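PDB 4DUN: putative phenazine biosynthesis PhzC/PhzF protein from Clostridium difficile, which probably acts as an isomerase of the PhzF family, although its substrate and its exact reaction are not established. Local coordinates for residues N90-D95 / V105-N110; L111-F116 / T244-G249. All coordinates share one frame; numbering follows the deposited sequence.

Contact 1 (N90-D95 / V105-N110)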
loop_
_atom_site.group_PDB
_atom_site.type_symbol
_atom_site.label_atom_id
_atom_site.label_comp_id
_atom_site.label_asym_id
_atom_site.label_seq_id
_atom_site.Cartn_x
_atom_site.Cartn_y
_atom_site.Cartn_z
ATOM N N ASN A 90 -29.379 -7.458 0.739
ATOM C CA ASN A 90 -30.305 -6.698 -0.120
ATOM C C ASN A 90 -31.026 -5.556 0.596
ATOM O O ASN A 90 -31.983 -5.016 0.036
ATOM C CB ASN A 90 -31.317 -7.614 -0.839
ATOM C CG ASN A 90 -30.659 -8.523 -1.849
ATOM O OD1 ASN A 90 -29.765 -8.119 -2.605
ATOM N ND2 ASN A 90 -31.079 -9.773 -1.879
ATOM N N VAL A 91 -30.519 -5.098 1.765
ATOM C CA VAL A 91 -31.082 -3.906 2.424
ATOM C C VAL A 91 -30.911 -2.719 1.441
ATOM O O VAL A 91 -29.873 -2.638 0.769
ATOM C CB VAL A 91 -30.457 -3.614 3.828
ATOM C CG1 VAL A 91 -28.975 -3.211 3.740
ATOM C CG2 VAL A 91 -31.269 -2.563 4.587
ATOM N N LYS A 92 -31.949 -1.858 1.316
ATOM C CA LYS A 92 -31.928 -0.729 0.381
ATOM C C LYS A 92 -31.352 0.546 0.998
ATOM O O LYS A 92 -30.649 1.274 0.307
ATOM C CB LYS A 92 -33.343 -0.453 -0.178
ATOM C CG LYS A 92 -33.879 -1.571 -1.090
ATOM C CD LYS A 92 -32.966 -1.861 -2.288
ATOM C CE LYS A 92 -32.980 -3.319 -2.683
ATOM N NZ LYS A 92 -31.621 -3.796 -3.063
ATOM N N LYS A 93 -31.660 0.831 2.275
ATOM C CA LYS A 93 -31.189 2.046 2.959
ATOM C C LYS A 93 -30.169 1.700 4.033
ATOM O O LYS A 93 -30.478 0.917 4.944
ATOM C CB LYS A 93 -32.374 2.795 3.600
ATOM C CG LYS A 93 -33.306 3.490 2.619
ATOM C CD LYS A 93 -34.150 4.530 3.352
ATOM C CE LYS A 93 -35.390 4.944 2.593
ATOM N NZ LYS A 93 -36.160 5.985 3.327
ATOM N N ILE A 94 -28.953 2.266 3.919
ATOM C CA ILE A 94 -27.873 2.029 4.869
ATOM C C ILE A 94 -27.533 3.369 5.541
ATOM O O ILE A 94 -27.168 4.333 4.861
ATOM C CB ILE A 94 -26.627 1.337 4.238
ATOM C CG1 ILE A 94 -26.965 -0.009 3.503
ATOM C CG2 ILE A 94 -25.553 1.081 5.294
ATOM C CD1 ILE A 94 -27.034 0.124 1.977
ATOM N N ASP A 95 -27.711 3.431 6.873
ATOM C CA ASP A 95 -27.375 4.604 7.685
ATOM C C ASP A 95 -26.110 4.332 8.447
ATOM O O ASP A 95 -26.007 3.287 9.110
ATOM C CB ASP A 95 -28.504 4.962 8.677
ATOM C CG ASP A 95 -29.740 5.562 8.037
ATOM O OD1 ASP A 95 -29.659 5.977 6.869
ATOM O OD2 ASP A 95 -30.769 5.676 8.734
ATOM N N VAL A 105 -26.800 5.950 2.604
ATOM C CA VAL A 105 -26.454 5.388 1.288
ATOM C C VAL A 105 -27.693 4.592 0.839
ATOM O O VAL A 105 -28.256 3.845 1.643
ATOM C CB VAL A 105 -25.147 4.540 1.251
ATOM C CG1 VAL A 105 -24.827 4.072 -0.180
ATOM C CG2 VAL A 105 -23.964 5.320 1.834
ATOM N N THR A 106 -28.140 4.791 -0.415
ATOM C CA THR A 106 -29.281 4.044 -0.948
ATOM C C THR A 106 -28.806 3.124 -2.052
ATOM O O THR A 106 -28.085 3.570 -2.946
ATOM C CB THR A 106 -30.394 4.982 -1.446
ATOM O OG1 THR A 106 -30.796 5.830 -0.373
ATOM C CG2 THR A 106 -31.609 4.206 -1.954
ATOM N N ARG A 107 -29.186 1.836 -1.979
ATOM C CA ARG A 107 -28.871 0.854 -3.011
ATOM C C ARG A 107 -30.007 0.852 -4.010
ATOM O O ARG A 107 -31.164 0.632 -3.638
ATOM C CB ARG A 107 -28.651 -0.566 -2.428
ATOM C CG ARG A 107 -28.171 -1.549 -3.504
ATOM C CD ARG A 107 -27.956 -2.930 -2.955
ATOM N NE ARG A 107 -27.714 -3.913 -4.015
ATOM C CZ ARG A 107 -27.408 -5.180 -3.778
ATOM N NH1 ARG A 107 -27.314 -5.621 -2.532
ATOM N NH2 ARG A 107 -27.218 -6.025 -4.787
ATOM N N ASN A 108 -29.696 1.134 -5.266
ATOM C CA ASN A 108 -30.691 1.162 -6.345
ATOM C C ASN A 108 -30.182 0.169 -7.384
ATOM O O ASN A 108 -29.265 0.486 -8.146
ATOM C CB ASN A 108 -30.833 2.601 -6.880
ATOM C CG ASN A 108 -31.772 2.755 -8.061
ATOM O OD1 ASN A 108 -32.277 1.779 -8.640
ATOM N ND2 ASN A 108 -32.044 4.002 -8.433
ATOM N N GLY A 109 -30.730 -1.051 -7.359
ATOM C CA GLY A 109 -30.244 -2.146 -8.195
ATOM C C GLY A 109 -28.878 -2.511 -7.644
ATOM O O GLY A 109 -28.778 -2.925 -6.490
ATOM N N ASN A 110 -27.813 -2.267 -8.414
ATOM C CA ASN A 110 -26.430 -2.467 -7.948
ATOM C C ASN A 110 -25.676 -1.132 -7.904
ATOM O O ASN A 110 -24.436 -1.100 -7.771
ATOM C CB ASN A 110 -25.712 -3.528 -8.799
ATOM C CG ASN A 110 -26.191 -4.913 -8.462
ATOM O OD1 ASN A 110 -26.463 -5.226 -7.304
ATOM N ND2 ASN A 110 -26.326 -5.774 -9.459
HETATM O O HOH W 1 -26.944 -8.456 -2.992
#

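Contact 2 (L111-F116 / T244-G249)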
loop_
_atom_site.group_PDB
_atom_site.type_symbol
_atom_site.label_atom_id
_atom_site.label_comp_id
_atom_site.label_asym_id
_atom_site.label_seq_id
_atom_site.Cartn_x
_atom_site.Cartn_y
_atom_site.Cartn_z
ATOM N N LEU A 111 -26.422 -0.037 -7.931
ATOM C CA LEU A 111 -25.842 1.298 -7.832
ATOM C C LEU A 111 -26.000 1.800 -6.404
ATOM O O LEU A 111 -27.038 1.608 -5.796
ATOM C CB LEU A 111 -26.545 2.276 -8.767
ATOM C CG LEU A 111 -26.143 2.282 -10.235
ATOM C CD1 LEU A 111 -27.183 2.999 -11.075
ATOM C CD2 LEU A 111 -24.768 2.895 -10.421
ATOM N N TYR A 112 -24.974 2.451 -5.873
ATOM C CA TYR A 112 -25.044 2.990 -4.520
ATOM C C TYR A 112 -25.117 4.502 -4.615
ATOM O O TYR A 112 -24.253 5.128 -5.196
ATOM C CB TYR A 112 -23.872 2.488 -3.679
ATOM C CG TYR A 112 -24.015 1.011 -3.438
ATOM C CD1 TYR A 112 -24.647 0.534 -2.304
ATOM C CD2 TYR A 112 -23.580 0.096 -4.380
ATOM C CE1 TYR A 112 -24.811 -0.810 -2.104
ATOM C CE2 TYR A 112 -23.738 -1.245 -4.186
ATOM C CZ TYR A 112 -24.357 -1.697 -3.046
ATOM O OH TYR A 112 -24.522 -3.038 -2.846
ATOM N N GLU A 113 -26.174 5.063 -4.042
ATOM C CA GLU A 113 -26.455 6.490 -4.120
ATOM C C GLU A 113 -26.156 7.310 -2.873
ATOM O O GLU A 113 -26.513 6.928 -1.766
ATOM C CB GLU A 113 -27.931 6.703 -4.479
ATOM C CG GLU A 113 -28.419 5.887 -5.662
ATOM C CD GLU A 113 -29.894 6.097 -5.953
ATOM O OE1 GLU A 113 -30.653 6.388 -5.011
ATOM O OE2 GLU A 113 -30.287 5.962 -7.123
ATOM N N MET A 114 -25.504 8.448 -3.081
ATOM C CA MET A 114 -25.184 9.355 -1.973
ATOM C C MET A 114 -25.606 10.770 -2.360
ATOM O O MET A 114 -25.306 11.239 -3.462
ATOM C CB MET A 114 -23.685 9.291 -1.615
ATOM C CG MET A 114 -23.200 7.874 -1.332
ATOM S SD MET A 114 -21.427 7.693 -0.943
ATOM C CE MET A 114 -20.679 8.158 -2.477
ATOM N N ILE A 115 -26.316 11.442 -1.450
ATOM C CA ILE A 115 -26.850 12.777 -1.691
ATOM C C ILE A 115 -25.970 13.776 -0.967
ATOM O O ILE A 115 -25.742 13.664 0.240
ATOM C CB ILE A 115 -28.352 12.881 -1.302
ATOM C CG1 ILE A 115 -29.199 11.967 -2.216
ATOM C CG2 ILE A 115 -28.838 14.356 -1.380
ATOM C CD1 ILE A 115 -30.679 11.796 -1.814
ATOM N N PHE A 116 -25.413 14.713 -1.740
ATOM C CA PHE A 116 -24.460 15.729 -1.282
ATOM C C PHE A 116 -24.985 17.148 -1.535
ATOM O O PHE A 116 -25.816 17.315 -2.420
ATOM C CB PHE A 116 -23.126 15.533 -2.054
ATOM C CG PHE A 116 -22.206 14.369 -1.714
ATOM C CD1 PHE A 116 -22.519 13.480 -0.690
ATOM C CD2 PHE A 116 -21.010 14.185 -2.401
ATOM C CE1 PHE A 116 -21.665 12.419 -0.374
ATOM C CE2 PHE A 116 -20.151 13.126 -2.079
ATOM C CZ PHE A 116 -20.483 12.255 -1.064
ATOM N N THR A 244 -29.370 20.039 -3.895
ATOM C CA THR A 244 -28.566 18.851 -3.611
ATOM C C THR A 244 -28.267 18.168 -4.914
ATOM O O THR A 244 -28.894 18.467 -5.937
ATOM C CB THR A 244 -29.217 17.876 -2.595
ATOM O OG1 THR A 244 -30.420 17.324 -3.137
ATOM C CG2 THR A 244 -29.445 18.505 -1.204
ATOM N N VAL A 245 -27.303 17.249 -4.879
ATOM C CA VAL A 245 -26.916 16.449 -6.027
ATOM C C VAL A 245 -26.852 14.989 -5.602
ATOM O O VAL A 245 -26.563 14.689 -4.436
ATOM C CB VAL A 245 -25.578 16.916 -6.691
ATOM C CG1 VAL A 245 -25.674 18.346 -7.259
ATOM C CG2 VAL A 245 -24.398 16.798 -5.731
ATOM N N LYS A 246 -27.122 14.075 -6.543
ATOM C CA LYS A 246 -26.986 12.658 -6.283
ATOM C C LYS A 246 -25.741 12.160 -7.022
ATOM O O LYS A 246 -25.561 12.454 -8.214
ATOM C CB LYS A 246 -28.241 11.879 -6.718
ATOM C CG LYS A 246 -28.224 10.423 -6.245
ATOM C CD LYS A 246 -29.324 9.577 -6.911
ATOM C CE LYS A 246 -30.704 9.803 -6.353
ATOM N NZ LYS A 246 -31.699 8.921 -7.022
ATOM N N ILE A 247 -24.868 11.463 -6.291
ATOM C CA ILE A 247 -23.637 10.857 -6.795
ATOM C C ILE A 247 -23.804 9.357 -6.598
ATOM O O ILE A 247 -24.087 8.920 -5.477
ATOM C CB ILE A 247 -22.422 11.490 -6.059
ATOM C CG1 ILE A 247 -22.148 12.872 -6.713
ATOM C CG2 ILE A 247 -21.149 10.605 -6.102
ATOM C CD1 ILE A 247 -21.943 13.984 -5.770
ATOM N N SER A 248 -23.681 8.575 -7.696
ATOM C CA SER A 248 -23.865 7.129 -7.604
ATOM C C SER A 248 -22.737 6.385 -8.261
ATOM O O SER A 248 -22.165 6.856 -9.254
ATOM C CB SER A 248 -25.186 6.693 -8.243
ATOM O OG SER A 248 -26.296 7.442 -7.781
ATOM N N GLY A 249 -22.475 5.191 -7.751
ATOM C CA GLY A 249 -21.468 4.325 -8.332
ATOM C C GLY A 249 -21.694 2.860 -8.045
ATOM O O GLY A 249 -22.432 2.497 -7.115
HETATM O O HOH W 2 -28.766 5.758 -9.070
#

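Contact 1 (N90-D95 / V105-N110)
Two hydrogen bonds grip NH1 of R107, one to water 1 at 2.9 Å and one to OG of S84. Water 1 also donates to OD1 of N90, so it bridges the two segments. The rest of the guanidinium is held from its own segment. NE of R107 donates to O of G109 at 2.9 Å, and NH2 of R107 donates to OD1 of N110 at 2.7 Å. Both acceptors lie close to the guanidinium plane, which fixes its rotation. The R107 chain is extended, with CG anti to the backbone N (chi1 -174°). The K92 chain bends repeatedly and crosses it obliquely. NZ of K92 stops 3.8 Å from CD of R107, near the charged NE, which may slightly lower the pKa of the lysine. A weak bond to O of N90 also holds NZ. Backbone N of R107 donates almost straight to O of K92 at 2.8 Å (171°). I94 and V105 form a hydrogen-bonded pair, with bonds both ways. K93 and T106 form a non-hydrogen-bonded pair, with side chains on the face opposite I94 and V105. V105 packs on helix 73-87. This is the open end of an antiparallel beta hairpin, strands 93-98 and 101-108.

Contact 2 (L111-F116 / T244-G249)
I247 is the main bump on the face shared by M114, F116 and V245. Its side chain reaches into the hollow between M114 and F116. CD1 of I247 meets the F116 ring obliquely, 3.5 Å from CD2 of F116, in one of two deposited conformers of the phenylalanine. The two side chains cross at about a right angle. CG2 of I247 lies 4.4 Å from CE of M114, where the methionine bends at its last torsion (chi3 -66°). CG2 of V245 packs against CB of F116 at 4.1 Å. Y112 pairs with G249, which has no side chain, and its ring leads away from that strand. O of G249 comes to the ring edge, in its plane, 3.8 Å from CD2 of Y112. The strands are antiparallel, joined by six backbone hydrogen bonds in three hydrogen-bonded pairs. Both helices cover this one face: Y112 packs on helix 73-87, V245 and I247 on helix 207-218. In the DAP epimerase-like fold each half wraps strands round a central helix. Strand 244-259 pairs with 111-117 and 233-239, and so joins the halves. On the other face, CG2 of I115 rests on CB of T244 at 3.7 Å. K246 bends at chi3 (-77°), and its CD and CE cross the end of E113 obliquely. NZ of K246 forms a salt bridge to E113, with weak hydrogen bonds to OE1 and OE2, the nearer OE2 at 3.3 Å. OE2 of E113 also takes hydrogen bonds from ND2 of N108 and water 2. OG of S248 presses against CG of E113 at 3.4 Å.

In the fold
Contact 1 and contact 2 lie on the same side of the chain's centre, with their own centres about 11 Å apart. Strand 101-108 of contact 1 runs antiparallel to strand 111-117 of contact 2, which follows it in the chain. O of T106 lies 2.7 Å from N of E113, a probable hydrogen bond between these neighbours. CD of R107 packs 3.4 Å from OH of Y112. Both contacts are away from E47, the predicted active-site residue. The F116 side chain of contact 2 is about 4 Å from a bound sulfate, probably from the crystallisation liquor, and about 10 Å from the nickel ion.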